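Local coordinates for protein kappa-carrageenase (Zobellia galactanivorans, PDB 5OCR) that probably cleaves kappa-carrageenan, a sulfated galactan of red algae, and is represented here by its glycoside hydrolase family 16 beta-jellyroll domain, at residues A[23-27]-A[28-32]; A[214-218]-A[219-223]; A[254-257]-A[258-262]. One frame throughout, in Å; residues are numbered along the deposited sequence.

How the contacts relate
All three contacts join adjoining stretches of chain, and together they illustrate how a jellyroll fastens the ends and turns of its strands. Contact 1, just past strand 21-23, supplies E30 and F31 to the two magnesium sites and packs beside strand 273-285. Contact 2 is the hairpin of strands 211-216 and 219-225; its W214 reaches strand 134-144, where the sequence matches the E-x-D-x-x-E signature of family 16. Contact 3 joins strand 252-255 to helix 262-267 at the periphery. Contacts 1 and 2 have centres 21 Å apart, whereas contact 3 lies 38 Å and 36 Å from them between centres, across the middle of the chain. None touches another.

Contact 1: A[23-27]-A[28-32]. With MG (magnesium ion), chain F.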
loop_
_atom_site.group_PDB
_atom_site.type_symbol
_atom_site.label_atom_id
_atom_site.label_comp_id
_atom_site.label_asym_id
_atom_site.label_seq_id
_atom_site.Cartn_x
_atom_site.Cartn_y
_atom_site.Cartn_z
ATOM N N ILE A 23 7.606 -19.715 -6.348
ATOM C CA ILE A 23 6.515 -18.810 -6.568
ATOM C C ILE A 23 5.223 -19.364 -5.969
ATOM O O ILE A 23 5.036 -20.625 -5.943
ATOM C CB ILE A 23 6.382 -18.415 -8.045
ATOM C CG1 ILE A 23 5.634 -17.039 -8.087
ATOM C CG2 ILE A 23 5.801 -19.616 -8.827
ATOM C CD1 ILE A 23 6.010 -16.065 -9.180
ATOM N N LYS A 24 4.392 -18.461 -5.402
ATOM C CA LYS A 24 3.132 -18.815 -4.761
ATOM C C LYS A 24 2.016 -18.176 -5.577
ATOM O O LYS A 24 1.784 -16.954 -5.489
ATOM C CB LYS A 24 3.152 -18.338 -3.301
ATOM C CG LYS A 24 4.259 -18.995 -2.442
ATOM C CD LYS A 24 4.320 -20.528 -2.490
ATOM C CE LYS A 24 3.321 -21.192 -1.576
ATOM N NZ LYS A 24 3.797 -22.592 -1.396
ATOM N N TRP A 25 1.390 -18.983 -6.466
ATOM C CA TRP A 25 0.312 -18.505 -7.291
ATOM C C TRP A 25 -0.894 -17.955 -6.551
ATOM O O TRP A 25 -1.556 -17.100 -7.086
ATOM C CB TRP A 25 -0.053 -19.569 -8.332
ATOM C CG TRP A 25 1.034 -19.571 -9.361
ATOM C CD1 TRP A 25 2.077 -20.542 -9.551
ATOM C CD2 TRP A 25 1.296 -18.508 -10.340
ATOM N NE1 TRP A 25 2.894 -20.156 -10.570
ATOM C CE2 TRP A 25 2.501 -18.916 -11.081
ATOM C CE3 TRP A 25 0.658 -17.274 -10.671
ATOM C CZ2 TRP A 25 3.008 -18.148 -12.123
ATOM C CZ3 TRP A 25 1.232 -16.472 -11.701
ATOM C CH2 TRP A 25 2.358 -16.907 -12.413
ATOM N N SER A 26 -1.089 -18.309 -5.259
ATOM C CA SER A 26 -2.214 -17.719 -4.514
ATOM C C SER A 26 -2.138 -16.237 -4.264
ATOM O O SER A 26 -3.135 -15.630 -3.854
ATOM C CB SER A 26 -2.403 -18.426 -3.172
ATOM O OG SER A 26 -1.131 -18.415 -2.553
ATOM N N ALA A 27 -0.978 -15.594 -4.514
ATOM C CA ALA A 27 -1.030 -14.134 -4.488
ATOM C C ALA A 27 -0.131 -13.598 -5.583
ATOM O O ALA A 27 0.454 -12.504 -5.468
ATOM C CB ALA A 27 -0.549 -13.542 -3.117
ATOM N N SER A 28 0.024 -14.378 -6.663
ATOM C CA SER A 28 0.770 -13.873 -7.817
ATOM C C SER A 28 -0.144 -13.776 -9.006
ATOM O O SER A 28 -1.018 -14.654 -9.203
ATOM C CB SER A 28 1.941 -14.795 -8.179
ATOM O OG SER A 28 2.809 -15.007 -7.082
ATOM N N ASP A 29 0.053 -12.735 -9.819
ATOM C CA ASP A 29 -0.864 -12.548 -10.940
ATOM C C ASP A 29 -0.115 -11.696 -11.966
ATOM O O ASP A 29 0.395 -10.593 -11.614
ATOM C CB ASP A 29 -2.143 -11.850 -10.435
ATOM C CG ASP A 29 -3.369 -12.071 -11.373
ATOM O OD1 ASP A 29 -3.184 -12.113 -12.643
ATOM O OD2 ASP A 29 -4.494 -12.131 -10.800
ATOM N N GLU A 30 -0.055 -12.168 -13.213
ATOM C CA GLU A 30 0.549 -11.347 -14.342
ATOM C C GLU A 30 -0.518 -10.513 -15.041
ATOM O O GLU A 30 -0.200 -9.740 -15.968
ATOM C CB GLU A 30 1.170 -12.264 -15.385
ATOM C CG GLU A 30 2.230 -13.191 -14.820
ATOM C CD GLU A 30 3.471 -12.483 -14.294
ATOM O OE1 GLU A 30 3.972 -11.563 -15.019
ATOM O OE2 GLU A 30 4.048 -12.906 -13.210
ATOM N N PHE A 31 -1.765 -10.652 -14.581
ATOM C CA PHE A 31 -2.870 -9.807 -15.132
ATOM C C PHE A 31 -3.037 -9.926 -16.634
ATOM O O PHE A 31 -3.458 -8.973 -17.302
ATOM C CB PHE A 31 -2.710 -8.349 -14.727
ATOM C CG PHE A 31 -2.756 -8.163 -13.205
ATOM C CD1 PHE A 31 -3.855 -8.614 -12.462
ATOM C CD2 PHE A 31 -1.626 -7.651 -12.531
ATOM C CE1 PHE A 31 -3.865 -8.472 -11.075
ATOM C CE2 PHE A 31 -1.637 -7.559 -11.110
ATOM C CZ PHE A 31 -2.741 -7.988 -10.404
ATOM N N ASN A 32 -2.749 -11.122 -17.122
ATOM C CA ASN A 32 -2.928 -11.391 -18.566
ATOM C C ASN A 32 -4.384 -11.647 -18.899
ATOM O O ASN A 32 -4.728 -11.522 -20.056
ATOM C CB ASN A 32 -2.077 -12.583 -18.875
ATOM C CG ASN A 32 -0.645 -12.151 -19.114
ATOM O OD1 ASN A 32 -0.382 -10.962 -19.498
ATOM N ND2 ASN A 32 0.259 -13.033 -18.925
HETATM MG MG MG F . 1.083 -8.123 -16.848
HETATM O O HOH W 1 1.339 -9.345 -18.904
#
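K24, W25, A27 and S28 bring the chain round in two overlapping turns: A27 N donates to K24 O at 3.2 Å, and S28 N to W25 O, also at 3.2 Å and nearly straight at 166°. The hydroxyl of S28 joins in, OG giving its hydrogen to K24 O at 2.7 Å. K24 O is thus gripped by two donors, which arrive on opposite faces of its carbonyl plane. With chi1 at -56°, OG is swung back beside its own nitrogen and so towards the turn; V282 N binds it as well, tying the turn to strand 273-285 of the jellyroll.

Further on, D29 forms an Asx turn, OD1 accepting from F31 N at 2.8 Å. E30, the middle residue of this turn, turns its backbone into a ligand: its O binds magnesium at 2.2 Å, in company with the carbonyl oxygens of G66 and D278. The W25 indole turns its benzo edge to S28: CE3 lies 3.7 Å from S28 CB and 3.4 Å from S28 O, which sits near the ring plane. K40 NZ bonds both W25 O and S28 O. The E30 carboxylate has its main partner in R281, through a salt bridge from OE2.

Contact 2: A[214-218]-A[219-223]; sequences WYVDG and VEVAR
E220 sits opposite Y215 as the non-hydrogen-bonded pair of a tight antiparallel hairpin, and its side chain can be followed outwards atom by atom. CB rests against Y215 CE2 at 3.9 Å. CG, placed by a chi1 of 172° that extends the chain away from the backbone nitrogen, passes W214 O at 3.9 Å. At the tip the carboxylate, turned 73° from the tyrosine ring plane, is held side-on by R223: NE meets OE2 at 2.8 Å and NH2 meets OE1 at 3.0 Å, both on the syn side and within the guanidinium plane. OE1 also takes a hydrogen from a water at 2.8 Å, and the same water donates to Y215 OH, which has a second partner in E206.

At the end of the hairpin a type I' turn runs from V216 to V219, with D217 and G218 at the positive phi it requires; D217 is tied down by H201 and I202. In a classic beta bulge V221 and A222 both face W214, which bonds to each: V221 N donates to W214 O at 2.8 Å, and W214 N to A222 O. The bulge sets V221 CG2 against V216 CG2 at 3.9 Å. The indole packs its CE3 on A222 CB, and its NE1 reaches D140 O, within the family's signature strand.

The two bonds from R223 would be expected to favour the ionised form of E220, although the guanidinium shares its charge with E211, met through NH1; the two-point grip fixes the carboxylate's rotation on the face E220 shares with Y215.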
loop_
_atom_site.group_PDB
_atom_site.type_symbol
_atom_site.label_atom_id
_atom_site.label_comp_id
_atom_site.label_asym_id
_atom_site.label_seq_id
_atom_site.Cartn_x
_atom_site.Cartn_y
_atom_site.Cartn_z
ATOM N N TRP A 214 13.994 -3.774 1.639
ATOM C CA TRP A 214 13.201 -3.239 0.506
ATOM C C TRP A 214 14.053 -2.937 -0.690
ATOM O O TRP A 214 15.247 -2.468 -0.547
ATOM C CB TRP A 214 12.618 -1.929 0.944
ATOM C CG TRP A 214 11.503 -1.894 1.964
ATOM C CD1 TRP A 214 10.148 -1.691 1.706
ATOM C CD2 TRP A 214 11.609 -2.044 3.423
ATOM N NE1 TRP A 214 9.406 -1.708 2.873
ATOM C CE2 TRP A 214 10.255 -1.836 3.954
ATOM C CE3 TRP A 214 12.687 -2.218 4.323
ATOM C CZ2 TRP A 214 9.989 -1.910 5.317
ATOM C CZ3 TRP A 214 12.421 -2.296 5.667
ATOM C CH2 TRP A 214 11.098 -2.123 6.176
ATOM N N TYR A 215 13.482 -3.165 -1.862
ATOM C CA TYR A 215 14.218 -2.972 -3.126
ATOM C C TYR A 215 13.428 -2.139 -4.103
ATOM O O TYR A 215 12.225 -2.228 -4.203
ATOM C CB TYR A 215 14.429 -4.351 -3.791
ATOM C CG TYR A 215 15.198 -5.325 -2.917
ATOM C CD1 TYR A 215 14.524 -6.165 -2.018
ATOM C CD2 TYR A 215 16.608 -5.392 -3.027
ATOM C CE1 TYR A 215 15.270 -7.110 -1.225
ATOM C CE2 TYR A 215 17.358 -6.294 -2.213
ATOM C CZ TYR A 215 16.646 -7.148 -1.372
ATOM O OH TYR A 215 17.395 -8.020 -0.571
ATOM N N VAL A 216 14.092 -1.266 -4.845
ATOM C CA VAL A 216 13.406 -0.524 -5.936
ATOM C C VAL A 216 14.226 -0.802 -7.179
ATOM O O VAL A 216 15.457 -0.514 -7.188
ATOM C CB VAL A 216 13.241 0.991 -5.640
ATOM C CG1 VAL A 216 12.645 1.771 -6.839
ATOM C CG2 VAL A 216 12.443 1.153 -4.363
ATOM N N ASP A 217 13.590 -1.271 -8.264
ATOM C CA ASP A 217 14.320 -1.607 -9.471
ATOM C C ASP A 217 15.607 -2.420 -9.216
ATOM O O ASP A 217 16.692 -2.126 -9.809
ATOM C CB ASP A 217 14.632 -0.313 -10.262
ATOM C CG ASP A 217 13.408 0.229 -11.008
ATOM O OD1 ASP A 217 12.391 -0.484 -11.137
ATOM O OD2 ASP A 217 13.553 1.345 -11.571
ATOM N N GLY A 218 15.501 -3.316 -8.275
ATOM C CA GLY A 218 16.528 -4.339 -7.978
ATOM C C GLY A 218 17.673 -3.737 -7.180
ATOM O O GLY A 218 18.775 -4.296 -7.176
ATOM N N VAL A 219 17.449 -2.600 -6.550
ATOM C CA VAL A 219 18.497 -1.960 -5.711
ATOM C C VAL A 219 17.995 -2.006 -4.290
ATOM O O VAL A 219 16.881 -1.556 -4.033
ATOM C CB VAL A 219 18.819 -0.556 -6.139
ATOM C CG1 VAL A 219 19.841 0.053 -5.193
ATOM C CG2 VAL A 219 19.257 -0.527 -7.603
ATOM N N GLU A 220 18.759 -2.531 -3.338
ATOM C CA GLU A 220 18.330 -2.383 -1.919
ATOM C C GLU A 220 18.281 -0.910 -1.484
ATOM O O GLU A 220 19.310 -0.172 -1.619
ATOM C CB GLU A 220 19.278 -3.149 -0.971
ATOM C CG GLU A 220 18.967 -2.846 0.496
ATOM C CD GLU A 220 19.804 -3.730 1.474
ATOM O OE1 GLU A 220 20.389 -4.739 1.068
ATOM O OE2 GLU A 220 19.892 -3.402 2.664
ATOM N N VAL A 221 17.159 -0.450 -0.979
ATOM C CA VAL A 221 17.034 0.938 -0.553
ATOM C C VAL A 221 16.792 1.065 0.961
ATOM O O VAL A 221 16.942 2.156 1.508
ATOM C CB VAL A 221 15.919 1.707 -1.302
ATOM C CG1 VAL A 221 16.187 1.742 -2.799
ATOM C CG2 VAL A 221 14.529 1.083 -1.046
ATOM N N ALA A 222 16.482 -0.024 1.671
ATOM C CA ALA A 222 16.254 0.109 3.093
ATOM C C ALA A 222 16.278 -1.239 3.731
ATOM O O ALA A 222 16.050 -2.241 3.047
ATOM C CB ALA A 222 14.876 0.696 3.417
ATOM N N ARG A 223 16.548 -1.256 5.038
ATOM C CA ARG A 223 16.480 -2.531 5.758
ATOM C C ARG A 223 16.219 -2.222 7.201
ATOM O O ARG A 223 16.770 -1.216 7.727
ATOM C CB ARG A 223 17.826 -3.254 5.548
ATOM C CG ARG A 223 18.103 -4.467 6.385
ATOM C CD ARG A 223 19.600 -4.833 6.186
ATOM N NE ARG A 223 19.952 -5.246 4.826
ATOM C CZ ARG A 223 20.456 -6.435 4.488
ATOM N NH1 ARG A 223 20.597 -7.377 5.423
ATOM N NH2 ARG A 223 20.777 -6.710 3.230
HETATM O O HOH W 2 19.884 -7.151 -0.287
#

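Contact 3: A[254-257]-A[258-262]; sequences NAIN and PETDA
The side chains of N257 and T260 cross at about a right angle, with the T260 methyl over one face of the amide: CG2 stands 3.7 Å from ND2 and a similar distance from the amide carbon. From that same side, but beyond the oxygen, E259 N donates to N257 OD1 at 2.8 Å, 41° out of the amide plane. OD1 is a busy atom, because N78 ND2 binds it too. P258 N also lies close to it, but this ring nitrogen carries no hydrogen, and the approach is simply imposed by the bend of the chain. The amide is put there by a chi1 of -179°, which stretches CG away from its own nitrogen and forward alongside the residues that follow.

The second flat group is the N257 carbonyl, whose oxygen receives two donors from one residue. T260 OG1 comes in the carbonyl plane, on a lone pair, at 2.7 Å, whereas T260 N arrives from well above that plane at 2.9 Å. The hydroxyl owes its aim to a chi1 of 64°, which folds it back between the nitrogen and carbonyl carbon of its own residue. Apolar contact is slight: I256 CG2 touches D261 CB at 3.7 Å, and the P258 ring, directed away from the preceding residues, is buried against H74 and N78.

D261, next along, is the N-cap of helix 262-267, its OD2 accepting from A264 N. The whole run is thus a compact strand-to-helix connection at the surface: an Asx-Pro turn, in which the Asx turn of N257 coincides with a type I beta turn ending at T260, delivers the chain directly to a capped helix start.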
loop_
_atom_site.group_PDB
_atom_site.type_symbol
_atom_site.label_atom_id
_atom_site.label_comp_id
_atom_site.label_asym_id
_atom_site.label_seq_id
_atom_site.Cartn_x
_atom_site.Cartn_y
_atom_site.Cartn_z
ATOM N N ASN A 254 -9.245 12.245 7.513
ATOM C CA ASN A 254 -10.667 12.652 7.517
ATOM C C ASN A 254 -11.031 13.138 6.125
ATOM O O ASN A 254 -10.326 13.986 5.575
ATOM C CB ASN A 254 -10.926 13.770 8.499
ATOM C CG ASN A 254 -10.713 13.324 9.931
ATOM O OD1 ASN A 254 -11.625 13.424 10.755
ATOM N ND2 ASN A 254 -9.518 12.782 10.225
ATOM N N ALA A 255 -12.113 12.632 5.571
ATOM C CA ALA A 255 -12.545 13.177 4.263
ATOM C C ALA A 255 -12.786 14.709 4.218
ATOM O O ALA A 255 -13.304 15.271 5.173
ATOM C CB ALA A 255 -13.759 12.436 3.744
ATOM N N ILE A 256 -12.376 15.374 3.133
ATOM C CA ILE A 256 -12.719 16.828 2.867
ATOM C C ILE A 256 -13.749 16.832 1.748
ATOM O O ILE A 256 -13.606 16.127 0.755
ATOM C CB ILE A 256 -11.425 17.602 2.470
ATOM C CG1 ILE A 256 -10.368 17.428 3.593
ATOM C CG2 ILE A 256 -11.707 19.037 2.025
ATOM C CD1 ILE A 256 -9.227 18.403 3.545
ATOM N N ASN A 257 -14.833 17.586 1.894
ATOM C CA ASN A 257 -15.741 17.774 0.809
ATOM C C ASN A 257 -15.069 18.602 -0.300
ATOM O O ASN A 257 -14.714 19.781 -0.066
ATOM C CB ASN A 257 -16.997 18.489 1.340
ATOM C CG ASN A 257 -18.041 18.728 0.286
ATOM O OD1 ASN A 257 -17.812 18.660 -0.923
ATOM N ND2 ASN A 257 -19.260 19.063 0.771
ATOM N N PRO A 258 -14.845 17.964 -1.484
ATOM C CA PRO A 258 -14.148 18.685 -2.485
ATOM C C PRO A 258 -14.840 19.911 -2.987
ATOM O O PRO A 258 -14.132 20.748 -3.506
ATOM C CB PRO A 258 -13.761 17.597 -3.520
ATOM C CG PRO A 258 -14.888 16.614 -3.438
ATOM C CD PRO A 258 -15.306 16.646 -1.979
ATOM N N GLU A 259 -16.157 20.144 -2.696
ATOM C CA GLU A 259 -16.822 21.460 -2.958
ATOM C C GLU A 259 -16.721 22.550 -1.849
ATOM O O GLU A 259 -17.258 23.667 -1.960
ATOM C CB GLU A 259 -18.286 21.289 -3.376
ATOM C CG GLU A 259 -18.609 20.027 -4.179
ATOM C CD GLU A 259 -17.990 19.933 -5.575
ATOM O OE1 GLU A 259 -17.561 20.976 -6.113
ATOM O OE2 GLU A 259 -17.957 18.808 -6.165
ATOM N N THR A 260 -16.036 22.228 -0.772
ATOM C CA THR A 260 -15.793 23.189 0.301
ATOM C C THR A 260 -14.364 23.649 0.408
ATOM O O THR A 260 -14.066 24.395 1.342
ATOM C CB THR A 260 -16.066 22.574 1.693
ATOM O OG1 THR A 260 -15.110 21.466 1.963
ATOM C CG2 THR A 260 -17.494 22.170 1.757
ATOM N N ASP A 261 -13.482 23.179 -0.468
ATOM C CA ASP A 261 -12.047 23.514 -0.349
ATOM C C ASP A 261 -11.466 23.830 -1.718
ATOM O O ASP A 261 -11.622 23.020 -2.637
ATOM C CB ASP A 261 -11.330 22.353 0.374
ATOM C CG ASP A 261 -9.832 22.450 0.302
ATOM O OD1 ASP A 261 -9.258 23.032 1.246
ATOM O OD2 ASP A 261 -9.206 22.006 -0.676
ATOM N N ALA A 262 -10.766 24.977 -1.897
ATOM C CA ALA A 262 -10.345 25.382 -3.260
ATOM C C ALA A 262 -9.377 24.380 -3.835
ATOM O O ALA A 262 -9.436 24.085 -5.023
ATOM C CB ALA A 262 -9.653 26.732 -3.260
#